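Protein-L-isoaspartate(D-aspartate) O-methyltransferase (Sulfolobus tokodaii, PDB 1VBF) probably catalyses the methyl esterification of L-isoaspartyl residues in damaged proteins with S-adenosyl-L-methionine as methyl donor, serving their repair or degradation. Local coordinates at residues 10-16 against 60-64; 37-43 against 54-58; 85-90 against 112-118; 123-127 against 196-201. One frame throughout, in Å; residues are numbered along the deposited sequence.

Interaction 1: 10-16 against 60-64; sequences KIKTQEL and IFMLD
Asp64 meets the backbone of Lys12 and Thr13 with its carboxylate. Lys12 N gives Asp64 OD2 a straight hydrogen bond of 2.8 Å, with 179° at the hydrogen. The donor arrives on the syn side, a little out of the carboxylate plane. Thr13 N bonds to the syn lone pair of Asp64 OD1 at 2.9 Å. This bond is bent, with 132° at the hydrogen. Two successive N-H groups thus take one oxygen each and should fix the rotation of the carboxylate. Asp64 reaches them because CG lies anti to its backbone N (chi1 -161°), which swings the group out from helix 56-65. The ammonium group of Lys12 stays well away from the carboxylate, so any attraction between them acts at a distance.

Residues 11-13 form the link between helix 4-10 and helix 14-22, and Thr13 is the N-cap residue of the latter. The carboxylate therefore ties the N-terminal helices of this methyltransferase to helix 56-65.

Water 1 adds a bridge. It donates to Leu63 O at 2.7 Å and makes a weak bond of 3.4 Å with Thr13 OG1.

The apolar contacts lie alongside. Ile11 CD1 packs on Ile60 CG2 at 3.6 Å, the two side chains slanting across each other, and Phe20 touches both residues. Leu16 sends CD1 against Asp64 CB at 3.8 Å. The same methyl reaches Leu63 CB at 4.2 Å.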
# COMPACT_ATOMS: atom_id res chain seq x y z
N LYS B 10 -1.43 -33.46 -22.40
CA LYS B 10 -2.07 -32.20 -22.75
C LYS B 10 -1.72 -31.63 -24.13
O LYS B 10 -2.52 -30.88 -24.69
CB LYS B 10 -1.71 -31.13 -21.72
CG LYS B 10 -2.18 -31.37 -20.29
CD LYS B 10 -1.47 -30.37 -19.39
CE LYS B 10 -2.27 -30.03 -18.14
NZ LYS B 10 -1.74 -28.79 -17.48
N ILE B 11 -0.54 -31.96 -24.66
CA ILE B 11 -0.12 -31.43 -25.95
C ILE B 11 -1.06 -31.74 -27.13
O ILE B 11 -1.29 -32.89 -27.47
CB ILE B 11 1.32 -31.87 -26.29
CG1 ILE B 11 2.26 -31.38 -25.18
CG2 ILE B 11 1.75 -31.38 -27.71
CD1 ILE B 11 3.65 -31.85 -25.32
N LYS B 12 -1.58 -30.67 -27.73
CA LYS B 12 -2.51 -30.73 -28.84
C LYS B 12 -1.84 -30.83 -30.21
O LYS B 12 -2.46 -31.23 -31.19
CB LYS B 12 -3.41 -29.50 -28.82
CG LYS B 12 -4.83 -29.73 -28.35
CD LYS B 12 -4.89 -30.07 -26.89
CE LYS B 12 -6.28 -30.58 -26.52
NZ LYS B 12 -6.38 -30.87 -25.06
N THR B 13 -0.57 -30.45 -30.31
CA THR B 13 0.13 -30.51 -31.58
C THR B 13 0.99 -31.77 -31.60
O THR B 13 1.99 -31.87 -30.90
CB THR B 13 1.00 -29.26 -31.78
OG1 THR B 13 0.16 -28.12 -31.90
CG2 THR B 13 1.87 -29.38 -33.02
N GLN B 14 0.57 -32.74 -32.40
CA GLN B 14 1.28 -34.01 -32.49
C GLN B 14 2.78 -33.89 -32.65
O GLN B 14 3.53 -34.62 -32.01
CB GLN B 14 0.71 -34.87 -33.64
CG GLN B 14 1.15 -36.33 -33.59
CD GLN B 14 1.09 -36.90 -32.17
OE1 GLN B 14 0.19 -36.57 -31.40
NE2 GLN B 14 2.04 -37.77 -31.84
N GLU B 15 3.23 -32.97 -33.50
CA GLU B 15 4.66 -32.77 -33.74
C GLU B 15 5.39 -32.32 -32.47
O GLU B 15 6.50 -32.78 -32.18
CB GLU B 15 4.86 -31.75 -34.86
CG GLU B 15 4.06 -32.04 -36.13
CD GLU B 15 2.60 -31.56 -36.07
OE1 GLU B 15 1.80 -32.06 -35.24
OE2 GLU B 15 2.24 -30.66 -36.88
N LEU B 16 4.75 -31.45 -31.70
CA LEU B 16 5.31 -30.96 -30.45
C LEU B 16 5.37 -32.12 -29.46
O LEU B 16 6.32 -32.26 -28.69
CB LEU B 16 4.42 -29.86 -29.87
CG LEU B 16 5.07 -28.76 -29.00
CD1 LEU B 16 4.10 -28.44 -27.89
CD2 LEU B 16 6.42 -29.19 -28.41
N ILE B 60 5.71 -25.30 -22.62
CA ILE B 60 5.08 -26.27 -23.50
C ILE B 60 3.71 -25.77 -23.95
O ILE B 60 3.28 -26.00 -25.09
CB ILE B 60 4.94 -27.64 -22.78
CG1 ILE B 60 6.32 -28.11 -22.34
CG2 ILE B 60 4.32 -28.66 -23.72
CD1 ILE B 60 7.36 -28.06 -23.48
N PHE B 61 3.02 -25.09 -23.03
CA PHE B 61 1.71 -24.54 -23.34
C PHE B 61 1.86 -23.47 -24.44
O PHE B 61 1.11 -23.44 -25.41
CB PHE B 61 1.06 -23.92 -22.08
CG PHE B 61 -0.21 -23.19 -22.37
CD1 PHE B 61 -1.32 -23.87 -22.88
CD2 PHE B 61 -0.28 -21.81 -22.23
CE1 PHE B 61 -2.48 -23.18 -23.26
CE2 PHE B 61 -1.44 -21.10 -22.61
CZ PHE B 61 -2.54 -21.79 -23.13
N MSE B 62 2.85 -22.60 -24.28
CA MSE B 62 3.10 -21.55 -25.25
C MSE B 62 3.44 -22.11 -26.63
O MSE B 62 2.87 -21.70 -27.64
CB MSE B 62 4.20 -20.64 -24.75
CG MSE B 62 3.83 -19.99 -23.43
SE MSE B 62 5.03 -18.59 -22.85
CE MSE B 62 5.79 -19.51 -21.34
N LEU B 63 4.37 -23.07 -26.67
CA LEU B 63 4.74 -23.67 -27.94
C LEU B 63 3.55 -24.40 -28.54
O LEU B 63 3.33 -24.33 -29.75
CB LEU B 63 5.90 -24.65 -27.77
CG LEU B 63 7.23 -24.06 -27.27
CD1 LEU B 63 8.32 -25.11 -27.39
CD2 LEU B 63 7.60 -22.80 -28.07
N ASP B 64 2.76 -25.08 -27.71
CA ASP B 64 1.60 -25.79 -28.21
C ASP B 64 0.62 -24.81 -28.84
O ASP B 64 0.00 -25.09 -29.87
CB ASP B 64 0.94 -26.58 -27.07
CG ASP B 64 0.03 -27.71 -27.58
OD1 ASP B 64 0.21 -28.17 -28.74
OD2 ASP B 64 -0.86 -28.15 -26.80
O HOH W 1 2.53 -25.75 -31.96

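Interaction 2: 37-43 against 54-58; sequences AYAHTHE and TALNL
Asn57 lies beside His42, their side chains pointing the same way. The imidazole and amide planes are 30° apart. Asn57 CB sits over one face of the ring, 4.2 Å from the centroid of the His42 ring, in a CH-pi contact. CB of His42 points away from helix 56-65. With CG beside the backbone N (chi1 -70°), the ring turns back to meet the amide. Asn57 ND2 is near His42 NE2, but the angle is poor and no hydrogen bond forms.

Thr41 crosses Asn57 at about a right angle, with its methyl CG2 against the Asn57 side chain. Its other branch, OG1, lies 3.9 Å from Leu56 CD1. With a glycine in place of Thr41, both CG2 and OG1 would be gone; this would probably leave a gap beside Leu56 CD1 and the Asn57 amide freer to turn. Leu56 CD1 also meets Tyr38 CD2 at 4.1 Å, approaching the ring obliquely. The hydroxyl of Tyr38 looks elsewhere and bonds to the backbone N of Arg25.

The backbones join through Asn57 N, which gives Thr41 O a hydrogen bond of 3.0 Å with 171° at the hydrogen. Water 2 accepts from Leu56 N at 2.7 Å and donates to Glu43 O. Ala55 CA-H also points to Glu43 O. Ala55 is the N-cap residue. The arrangement is a helix start whose first N-H groups are satisfied by a water and by a carbonyl of the type I turn His40-Glu43.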
# COMPACT_ATOMS: atom_id res chain seq x y z
N ALA B 37 14.47 -31.38 -14.40
CA ALA B 37 14.18 -31.64 -15.80
C ALA B 37 12.68 -31.89 -16.01
O ALA B 37 12.04 -31.30 -16.90
CB ALA B 37 14.99 -32.84 -16.28
N TYR B 38 12.10 -32.76 -15.19
CA TYR B 38 10.70 -33.07 -15.33
C TYR B 38 9.93 -33.12 -14.00
O TYR B 38 8.89 -33.81 -13.89
CB TYR B 38 10.54 -34.36 -16.13
CG TYR B 38 11.10 -34.23 -17.53
CD1 TYR B 38 12.43 -34.54 -17.80
CD2 TYR B 38 10.31 -33.74 -18.58
CE1 TYR B 38 12.98 -34.36 -19.09
CE2 TYR B 38 10.84 -33.56 -19.87
CZ TYR B 38 12.18 -33.87 -20.12
OH TYR B 38 12.72 -33.66 -21.37
N ALA B 39 10.43 -32.36 -13.02
CA ALA B 39 9.81 -32.26 -11.69
C ALA B 39 9.75 -30.79 -11.28
O ALA B 39 10.67 -30.02 -11.59
CB ALA B 39 10.61 -33.05 -10.69
N HIS B 40 8.68 -30.38 -10.59
CA HIS B 40 8.52 -28.98 -10.17
C HIS B 40 8.28 -28.17 -11.41
O HIS B 40 8.64 -27.01 -11.52
CB HIS B 40 9.77 -28.50 -9.43
CG HIS B 40 10.03 -29.26 -8.18
ND1 HIS B 40 9.23 -29.14 -7.06
CD2 HIS B 40 10.91 -30.26 -7.91
CE1 HIS B 40 9.60 -30.03 -6.16
NE2 HIS B 40 10.62 -30.72 -6.65
N THR B 41 7.63 -28.84 -12.34
CA THR B 41 7.30 -28.31 -13.64
C THR B 41 6.67 -26.91 -13.72
O THR B 41 6.64 -26.29 -14.80
CB THR B 41 6.45 -29.37 -14.33
OG1 THR B 41 7.32 -30.22 -15.08
CG2 THR B 41 5.41 -28.78 -15.22
N HIS B 42 6.21 -26.39 -12.59
CA HIS B 42 5.57 -25.09 -12.58
C HIS B 42 6.49 -23.96 -12.15
O HIS B 42 6.09 -22.81 -12.15
CB HIS B 42 4.31 -25.10 -11.69
CG HIS B 42 3.17 -25.89 -12.26
ND1 HIS B 42 3.10 -27.27 -12.18
CD2 HIS B 42 2.06 -25.51 -12.94
CE1 HIS B 42 2.00 -27.70 -12.78
NE2 HIS B 42 1.35 -26.65 -13.25
N GLU B 43 7.72 -24.28 -11.79
CA GLU B 43 8.63 -23.22 -11.38
C GLU B 43 9.62 -22.79 -12.45
O GLU B 43 10.00 -23.58 -13.32
CB GLU B 43 9.43 -23.66 -10.18
CG GLU B 43 8.63 -24.15 -9.04
CD GLU B 43 9.55 -24.61 -7.94
OE1 GLU B 43 10.34 -23.79 -7.43
OE2 GLU B 43 9.49 -25.82 -7.61
N THR B 54 11.73 -20.10 -18.35
CA THR B 54 10.29 -20.24 -18.17
C THR B 54 9.95 -21.64 -17.63
O THR B 54 10.65 -22.63 -17.91
CB THR B 54 9.53 -20.06 -19.48
OG1 THR B 54 9.75 -18.74 -20.00
CG2 THR B 54 8.08 -20.24 -19.25
N ALA B 55 8.88 -21.70 -16.85
CA ALA B 55 8.41 -22.95 -16.29
C ALA B 55 8.04 -23.87 -17.44
O ALA B 55 7.44 -23.44 -18.44
CB ALA B 55 7.22 -22.71 -15.43
N LEU B 56 8.39 -25.15 -17.30
CA LEU B 56 8.12 -26.13 -18.33
C LEU B 56 6.66 -26.18 -18.70
O LEU B 56 6.31 -26.25 -19.89
CB LEU B 56 8.55 -27.52 -17.89
CG LEU B 56 9.28 -28.43 -18.90
CD1 LEU B 56 9.03 -29.89 -18.54
CD2 LEU B 56 8.79 -28.18 -20.31
N ASN B 57 5.79 -26.16 -17.69
CA ASN B 57 4.37 -26.21 -17.97
C ASN B 57 3.97 -25.00 -18.81
O ASN B 57 3.17 -25.11 -19.75
CB ASN B 57 3.58 -26.26 -16.67
CG ASN B 57 2.45 -27.32 -16.71
OD1 ASN B 57 1.52 -27.24 -17.53
ND2 ASN B 57 2.53 -28.31 -15.82
N LEU B 58 4.52 -23.84 -18.49
CA LEU B 58 4.20 -22.65 -19.25
C LEU B 58 4.75 -22.75 -20.67
O LEU B 58 4.00 -22.56 -21.64
CB LEU B 58 4.77 -21.43 -18.55
CG LEU B 58 3.81 -20.26 -18.37
CD1 LEU B 58 4.62 -19.06 -18.12
CD2 LEU B 58 2.97 -20.03 -19.59
O HOH W 2 10.09 -25.43 -15.23

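Interaction 3: 85-90 against 112-118; sequences TALIAE and LSYYNNI
Leu112 spreads its two methyls over the start of segment 85-90. CD1 rests on Thr85 CB at 4.0 Å, and CD2 meets Ala86 CB. Phe28 packs on both Leu112 and Ala86. The hydroxyl of Thr85 bonds to Glu76.

Tyr114 comes next, within the type I turn Leu112-Tyr115. Its ring edge, at CE2, lies 3.6 Å from Glu90 OE2. Its hydroxyl bonds to Lys22 NZ.

Tyr115 carries much of the contact. Its OH donates a hydrogen bond to Glu90 OE2; the modelled 2.5 Å is doubtful at this resolution. Ring and carboxylate planes stand 90° apart, and the Glu90 chain reaches the hydroxyl by bending at chi2 (-82°). Glu90 OE1 forms a salt bridge with Lys22, so both carboxylate oxygens are held. The ring also lies along the helix: CE2 meets Ala86 CB at 3.7 Å and CD1 meets Ala89 CB at 3.6 Å. A leucine in place of Tyr115 would probably leave Glu90 OE2 without its hydroxyl donor and the carboxylate freer to turn.

This is part of the Rossmann-like methyltransferase fold. Helix 83-91 is the crossover between parallel strands 73-77 and 94-99, and segment 112-118 leads into the outer strand 118-122.

Asn117 ND2 bonds to Ala89 O at 3.0 Å, in the carbonyl plane and on a lone pair. The same amide nitrogen also bonds to Asp93 O. Ile118 opens the strand. Its CD1 touches Ala89 CB at 3.5 Å, and its CG2 meets Thr85 CG2 at 3.7 Å.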
# COMPACT_ATOMS: atom_id res chain seq x y z
N THR B 85 14.37 -23.88 -27.89
CA THR B 85 14.89 -23.66 -29.23
C THR B 85 14.95 -25.05 -29.86
O THR B 85 14.41 -25.26 -30.94
CB THR B 85 16.28 -23.01 -29.20
OG1 THR B 85 16.32 -22.02 -28.17
CG2 THR B 85 16.57 -22.33 -30.54
N ALA B 86 15.59 -26.00 -29.17
CA ALA B 86 15.67 -27.38 -29.67
C ALA B 86 14.28 -27.95 -30.08
O ALA B 86 14.14 -28.46 -31.19
CB ALA B 86 16.32 -28.28 -28.62
N LEU B 87 13.28 -27.88 -29.20
CA LEU B 87 11.94 -28.39 -29.51
C LEU B 87 11.34 -27.80 -30.78
O LEU B 87 10.63 -28.49 -31.52
CB LEU B 87 10.97 -28.14 -28.35
CG LEU B 87 11.27 -28.74 -26.97
CD1 LEU B 87 10.15 -28.33 -26.02
CD2 LEU B 87 11.39 -30.27 -27.03
N ILE B 88 11.61 -26.52 -31.05
CA ILE B 88 11.09 -25.89 -32.26
C ILE B 88 11.85 -26.42 -33.49
O ILE B 88 11.26 -26.79 -34.52
CB ILE B 88 11.22 -24.36 -32.17
CG1 ILE B 88 10.47 -23.86 -30.93
CG2 ILE B 88 10.66 -23.68 -33.44
CD1 ILE B 88 10.62 -22.39 -30.69
N ALA B 89 13.17 -26.45 -33.37
CA ALA B 89 14.04 -26.93 -34.43
C ALA B 89 13.62 -28.33 -34.89
O ALA B 89 13.68 -28.66 -36.08
CB ALA B 89 15.47 -26.95 -33.94
N GLU B 90 13.21 -29.17 -33.95
CA GLU B 90 12.76 -30.51 -34.28
C GLU B 90 11.54 -30.51 -35.22
O GLU B 90 11.43 -31.35 -36.09
CB GLU B 90 12.38 -31.25 -33.01
CG GLU B 90 13.53 -31.53 -32.06
CD GLU B 90 14.34 -32.76 -32.44
OE1 GLU B 90 13.78 -33.66 -33.11
OE2 GLU B 90 15.52 -32.84 -32.04
N LEU B 112 23.51 -26.64 -28.70
CA LEU B 112 22.63 -26.86 -29.86
C LEU B 112 23.34 -27.36 -31.12
O LEU B 112 22.78 -27.32 -32.22
CB LEU B 112 21.88 -25.57 -30.17
CG LEU B 112 20.80 -25.20 -29.16
CD1 LEU B 112 20.18 -23.84 -29.47
CD2 LEU B 112 19.75 -26.29 -29.20
N SER B 113 24.56 -27.86 -30.94
CA SER B 113 25.38 -28.36 -32.04
C SER B 113 24.66 -29.40 -32.90
O SER B 113 24.71 -29.35 -34.13
CB SER B 113 26.68 -28.94 -31.49
OG SER B 113 26.38 -29.97 -30.57
N TYR B 114 24.00 -30.34 -32.25
CA TYR B 114 23.26 -31.38 -32.95
C TYR B 114 22.28 -30.84 -33.99
O TYR B 114 21.71 -31.60 -34.77
CB TYR B 114 22.49 -32.20 -31.92
CG TYR B 114 21.38 -33.06 -32.50
CD1 TYR B 114 21.66 -34.21 -33.23
CD2 TYR B 114 20.04 -32.72 -32.28
CE1 TYR B 114 20.63 -35.02 -33.74
CE2 TYR B 114 19.00 -33.51 -32.79
CZ TYR B 114 19.29 -34.66 -33.50
OH TYR B 114 18.27 -35.44 -33.99
N TYR B 115 22.05 -29.54 -33.99
CA TYR B 115 21.08 -29.01 -34.94
C TYR B 115 21.74 -28.24 -36.07
O TYR B 115 22.77 -27.59 -35.87
CB TYR B 115 20.06 -28.11 -34.20
CG TYR B 115 19.16 -28.87 -33.23
CD1 TYR B 115 18.00 -29.49 -33.68
CD2 TYR B 115 19.52 -29.03 -31.89
CE1 TYR B 115 17.21 -30.27 -32.82
CE2 TYR B 115 18.76 -29.81 -31.02
CZ TYR B 115 17.59 -30.43 -31.49
OH TYR B 115 16.83 -31.24 -30.68
N ASN B 116 21.16 -28.31 -37.25
CA ASN B 116 21.71 -27.60 -38.39
C ASN B 116 20.69 -26.63 -38.97
O ASN B 116 20.86 -26.12 -40.08
CB ASN B 116 22.14 -28.62 -39.46
CG ASN B 116 21.00 -29.00 -40.42
OD1 ASN B 116 19.84 -29.20 -40.02
ND2 ASN B 116 21.34 -29.14 -41.70
N ASN B 117 19.63 -26.36 -38.20
CA ASN B 117 18.60 -25.45 -38.67
C ASN B 117 18.25 -24.35 -37.68
O ASN B 117 17.14 -23.81 -37.70
CB ASN B 117 17.33 -26.23 -39.06
CG ASN B 117 16.62 -26.85 -37.87
OD1 ASN B 117 17.24 -27.16 -36.84
ND2 ASN B 117 15.32 -27.06 -38.00
N ILE B 118 19.23 -23.99 -36.85
CA ILE B 118 19.07 -22.94 -35.84
C ILE B 118 20.13 -21.84 -35.96
O ILE B 118 21.31 -22.07 -35.69
CB ILE B 118 19.18 -23.52 -34.41
CG1 ILE B 118 18.19 -24.65 -34.20
CG2 ILE B 118 18.96 -22.42 -33.39
CD1 ILE B 118 18.40 -25.34 -32.84

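Interaction 4: 123-127 against 196-201; sequences GDGTL and IGGLYG
Asp124 reaches Leu199 because its side chain is extended, with CG opposite the backbone N across the first torsion (chi1 -179°). OD2 then accepts a hydrogen bond of 3.0 Å from Leu199 N, with 165° at the hydrogen. The donor meets it on the syn side, somewhat out of the carboxylate plane. The other oxygen, OD1, faces back to Thr126 N in an Asx turn, though its modelled place is less sure.

Tyr200 CG lies beside its own backbone N (chi1 -61°), and the ring edge turns to Thr126. The two side chains cross at about a right angle, with Thr126 CG2 near the ring plane. Leu127 CD2 packs on Leu199 CD1 at 4.1 Å.

The backbone angles of Gly198 call for glycine by themselves, and a CB would also point at the Asp124 carboxylate. Gly201 N bonds to Gly198 O at 2.7 Å and closes a type I turn.

Leu199 packs on Leu147 and Tyr200 on Cys149 of the third subunit, and Cys149 forms an interchain disulfide. The contact thus joins two loops next to a subunit interface. The first follows strand 118-122, at the C-terminal ends of the parallel strands, where methyltransferases of this fold typically bind S-adenosyl-L-methionine.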
# COMPACT_ATOMS: atom_id res chain seq x y z
N GLY B 123 22.17 -10.31 -29.77
CA GLY B 123 21.77 -8.94 -30.03
C GLY B 123 20.49 -8.53 -29.33
O GLY B 123 20.00 -9.24 -28.45
N ASP B 124 19.95 -7.39 -29.72
CA ASP B 124 18.75 -6.83 -29.13
C ASP B 124 17.53 -7.52 -29.72
O ASP B 124 17.12 -7.22 -30.84
CB ASP B 124 18.70 -5.33 -29.45
CG ASP B 124 17.50 -4.63 -28.86
OD1 ASP B 124 16.52 -5.28 -28.44
OD2 ASP B 124 17.53 -3.39 -28.84
N GLY B 125 16.95 -8.43 -28.96
CA GLY B 125 15.79 -9.16 -29.44
C GLY B 125 14.60 -8.28 -29.77
O GLY B 125 13.72 -8.66 -30.54
N THR B 126 14.58 -7.10 -29.17
CA THR B 126 13.52 -6.12 -29.39
C THR B 126 13.47 -5.71 -30.87
O THR B 126 12.45 -5.22 -31.37
CB THR B 126 13.79 -4.93 -28.48
OG1 THR B 126 13.09 -5.13 -27.25
CG2 THR B 126 13.38 -3.63 -29.12
N LEU B 127 14.57 -5.95 -31.57
CA LEU B 127 14.66 -5.62 -32.98
C LEU B 127 14.22 -6.81 -33.82
O LEU B 127 14.05 -6.71 -35.04
CB LEU B 127 16.10 -5.25 -33.34
CG LEU B 127 16.64 -4.11 -32.48
CD1 LEU B 127 18.13 -3.93 -32.70
CD2 LEU B 127 15.86 -2.83 -32.80
N ILE B 196 12.01 -7.69 -20.72
CA ILE B 196 12.85 -7.75 -21.90
C ILE B 196 13.65 -6.46 -21.95
O ILE B 196 13.17 -5.41 -21.54
CB ILE B 196 12.00 -7.85 -23.14
CG1 ILE B 196 12.85 -8.22 -24.35
CG2 ILE B 196 11.31 -6.55 -23.36
CD1 ILE B 196 12.04 -8.61 -25.59
N GLY B 197 14.88 -6.53 -22.42
CA GLY B 197 15.71 -5.34 -22.48
C GLY B 197 15.91 -4.91 -23.91
O GLY B 197 15.67 -5.69 -24.82
N GLY B 198 16.33 -3.67 -24.12
CA GLY B 198 16.54 -3.25 -25.49
C GLY B 198 15.81 -1.99 -25.86
O GLY B 198 15.03 -1.45 -25.08
N LEU B 199 16.06 -1.53 -27.08
CA LEU B 199 15.48 -0.32 -27.62
C LEU B 199 14.00 -0.16 -27.27
O LEU B 199 13.59 0.89 -26.78
CB LEU B 199 15.64 -0.31 -29.15
CG LEU B 199 16.00 0.99 -29.87
CD1 LEU B 199 15.47 0.92 -31.28
CD2 LEU B 199 15.40 2.19 -29.18
N TYR B 200 13.21 -1.20 -27.52
CA TYR B 200 11.78 -1.14 -27.23
C TYR B 200 11.42 -1.86 -25.95
O TYR B 200 10.32 -2.40 -25.80
CB TYR B 200 10.98 -1.68 -28.42
CG TYR B 200 11.22 -0.87 -29.67
CD1 TYR B 200 10.61 0.36 -29.85
CD2 TYR B 200 12.12 -1.30 -30.64
CE1 TYR B 200 10.90 1.17 -30.97
CE2 TYR B 200 12.43 -0.50 -31.75
CZ TYR B 200 11.82 0.73 -31.90
OH TYR B 200 12.14 1.54 -32.97
N GLY B 201 12.37 -1.84 -25.02
CA GLY B 201 12.22 -2.44 -23.72
C GLY B 201 11.69 -1.43 -22.71
O GLY B 201 10.96 -0.52 -23.08

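How the interactions relate
Interactions 1 and 2 share helix 56-65 and have centres 14 Å apart. Interaction 2 holds the start of that helix and interaction 1 its later turns. Segments 37-43 and 54-58 both fall between 10-16 and 60-64 in the sequence. Interaction 3 follows in series, 17 Å from interaction 1 between centres, and touches it where Leu87 packs on Ile60 and Leu63. The N-terminal helices, helix 56-65 and helix 83-91 thus form one layered side of the methyltransferase domain. Interaction 4 closes last. Its centre is 27 Å from that of interaction 1, across the centre of the chain. It joins loops beside the third subunit, while interaction 2 lies near the second, so both sit where the fold meets the assembly.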